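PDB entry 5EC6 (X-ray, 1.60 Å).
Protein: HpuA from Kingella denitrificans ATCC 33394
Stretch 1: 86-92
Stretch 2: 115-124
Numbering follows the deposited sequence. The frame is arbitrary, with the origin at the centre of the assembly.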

# COMPACT_ATOMS: atom_id res chain seq x y z
N TYR A 86 16.11 -2.20 -5.97
CA TYR A 86 15.80 -2.22 -7.40
C TYR A 86 14.37 -2.64 -7.79
O TYR A 86 14.01 -2.58 -8.97
CB TYR A 86 16.75 -3.18 -8.12
CG TYR A 86 18.16 -2.68 -8.13
CD1 TYR A 86 18.50 -1.63 -8.95
CD2 TYR A 86 19.11 -3.22 -7.29
CE1 TYR A 86 19.79 -1.13 -8.97
CE2 TYR A 86 20.40 -2.73 -7.29
CZ TYR A 86 20.73 -1.69 -8.13
OH TYR A 86 22.02 -1.19 -8.15
N ASN A 87 13.57 -3.11 -6.83
CA ASN A 87 12.19 -3.48 -7.13
C ASN A 87 11.19 -2.46 -6.57
O ASN A 87 10.15 -2.84 -6.04
CB ASN A 87 11.87 -4.91 -6.66
CG ASN A 87 12.10 -5.16 -5.20
OD1 ASN A 87 12.59 -4.30 -4.45
ND2 ASN A 87 11.68 -6.33 -4.75
N THR A 88 11.54 -1.20 -6.69
CA THR A 88 10.66 -0.10 -6.28
C THR A 88 10.43 0.90 -7.37
O THR A 88 11.10 0.90 -8.38
CB THR A 88 11.22 0.63 -5.05
OG1 THR A 88 12.46 1.25 -5.38
CG2 THR A 88 11.42 -0.26 -3.94
N LEU A 89 9.45 1.76 -7.16
CA LEU A 89 9.17 2.87 -8.05
C LEU A 89 10.40 3.78 -8.13
O LEU A 89 11.16 3.91 -7.18
CB LEU A 89 7.98 3.68 -7.52
CG LEU A 89 6.67 2.91 -7.42
CD1 LEU A 89 5.60 3.85 -6.84
CD2 LEU A 89 6.22 2.37 -8.76
N ILE A 90 10.54 4.42 -9.26
CA ILE A 90 11.46 5.55 -9.40
C ILE A 90 11.07 6.66 -8.44
O ILE A 90 9.93 7.13 -8.42
CB ILE A 90 11.44 6.11 -10.84
CG1 ILE A 90 11.76 5.02 -11.87
CG2 ILE A 90 12.44 7.28 -10.95
CD1 ILE A 90 11.39 5.40 -13.30
N MET A 91 12.05 7.13 -7.69
CA MET A 91 11.88 8.32 -6.83
C MET A 91 11.73 9.62 -7.64
O MET A 91 12.40 9.79 -8.66
CB MET A 91 13.11 8.46 -5.97
CG MET A 91 13.55 7.18 -5.29
SD MET A 91 12.75 7.09 -3.69
CE MET A 91 13.79 8.30 -2.90
N PRO A 92 10.89 10.57 -7.18
CA PRO A 92 10.94 11.87 -7.84
C PRO A 92 12.30 12.55 -7.67
O PRO A 92 12.99 12.31 -6.68
CB PRO A 92 9.87 12.67 -7.09
CG PRO A 92 9.76 12.02 -5.78
CD PRO A 92 9.96 10.56 -6.04
N LYS A 115 8.58 -10.74 -12.87
CA LYS A 115 9.08 -9.41 -12.50
C LYS A 115 8.33 -8.97 -11.23
O LYS A 115 7.25 -9.45 -10.95
CB LYS A 115 8.84 -8.36 -13.59
CG LYS A 115 9.34 -8.75 -14.98
CD LYS A 115 9.06 -7.65 -15.98
CE LYS A 115 9.44 -8.04 -17.41
NZ LYS A 115 10.83 -8.52 -17.48
N MET A 116 8.92 -8.00 -10.55
CA MET A 116 8.32 -7.44 -9.32
C MET A 116 8.52 -5.97 -9.18
O MET A 116 9.55 -5.40 -9.52
CB MET A 116 8.89 -8.17 -8.11
CG MET A 116 8.36 -7.72 -6.76
SD MET A 116 9.18 -8.67 -5.49
CE MET A 116 8.55 -7.88 -4.00
N ILE A 117 7.52 -5.29 -8.61
CA ILE A 117 7.73 -3.93 -8.15
C ILE A 117 6.88 -3.68 -6.89
O ILE A 117 5.83 -4.35 -6.68
CB ILE A 117 7.33 -2.94 -9.24
CG1 ILE A 117 7.95 -1.54 -8.95
CG2 ILE A 117 5.84 -2.91 -9.41
CD1 ILE A 117 8.10 -0.64 -10.11
N ALA A 118 7.36 -2.76 -6.05
CA ALA A 118 6.67 -2.33 -4.83
C ALA A 118 6.89 -0.84 -4.63
O ALA A 118 7.69 -0.19 -5.34
CB ALA A 118 7.15 -3.12 -3.65
N CYS A 119 6.15 -0.24 -3.72
CA CYS A 119 6.32 1.22 -3.46
C CYS A 119 7.75 1.60 -3.05
O CYS A 119 8.40 0.87 -2.27
CB CYS A 119 5.46 1.69 -2.32
SG CYS A 119 5.03 3.50 -2.36
N CYS A 120 8.22 2.75 -3.53
CA CYS A 120 9.48 3.31 -3.01
C CYS A 120 9.22 4.01 -1.68
O CYS A 120 8.97 5.22 -1.63
CB CYS A 120 10.11 4.29 -4.00
SG CYS A 120 9.08 5.71 -4.48
N THR A 121 9.28 3.25 -0.60
CA THR A 121 8.87 3.81 0.66
C THR A 121 10.06 4.55 1.31
O THR A 121 9.83 5.43 2.13
CB THR A 121 8.17 2.75 1.57
OG1 THR A 121 9.13 1.75 1.96
CG2 THR A 121 6.97 2.12 0.85
N ASN A 122 11.30 4.23 0.93
CA ASN A 122 12.43 4.32 1.86
C ASN A 122 13.22 5.61 1.86
O ASN A 122 14.18 5.75 2.63
CB ASN A 122 13.44 3.21 1.61
CG ASN A 122 13.00 1.89 2.18
OD1 ASN A 122 11.82 1.68 2.46
ND2 ASN A 122 13.96 0.99 2.37
N GLN A 123 12.88 6.56 1.01
CA GLN A 123 13.82 7.64 0.82
C GLN A 123 13.29 8.99 1.29
O GLN A 123 12.11 9.35 1.12
CB GLN A 123 14.34 7.66 -0.61
N THR A 124 14.21 9.73 1.91
CA THR A 124 13.90 10.97 2.60
C THR A 124 13.99 12.12 1.61
O THR A 124 14.57 11.99 0.52
CB THR A 124 14.88 11.21 3.77
OG1 THR A 124 15.95 10.25 3.71
CG2 THR A 124 14.17 11.07 5.10

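A single beta bridge between Thr88 and Ala118 anchors an otherwise irregular segment to the end of a strand, and apolar side-chain packing extends the contact on toward Cys120. The two segments run in broadly the same direction, their touching parts 37° apart end to end, and together they bury 560 Å². Two backbone hydrogen bonds make the bridge, both using Ala118: its N donates to Asn87 O at 2.8 Å, and its O accepts from Leu89 N at 3.2 Å. Angles at the hydrogen of 136° and 135° show that neither bond is straight. Thr88, between the two bonded residues of its own segment, instead brings its CA to 3.1 Å from Ala118 O, a CA-H...O contact, so this carbonyl meets both Thr88 and Leu89. Asn87 O is shared in the same way, lying 3.4 Å from Ile117 CA. The CA atoms of Thr88 and Ala118 are 4.8 Å apart.

Side chains pack around this backbone bridge. Asn87 ND2 lies 3.5 Å from Met116 SD, a close approach; the amide nitrogen finds its hydrogen bond elsewhere in the structure. The Leu89 side chain makes two apolar contacts: its CD2 packs 3.8 Å from Ile117 CD1, and its CB sits 3.8 Å from Cys120 SG. Cys120 points its CA-to-CB bond toward the first segment, and its CB comes within 3.4 Å of Leu89 O and 3.9 Å of Met91 SD. Thr88 also borders this region, its CB 4.0 Å from Cys120 CB and its CG2 3.6 Å from Cys119 O. At Gln123 the model is less reliable: the residue is poorly ordered and lacks side-chain atoms past CB, and the 2.4 Å between its CB and Met91 CE is a clash rather than evidence of packing.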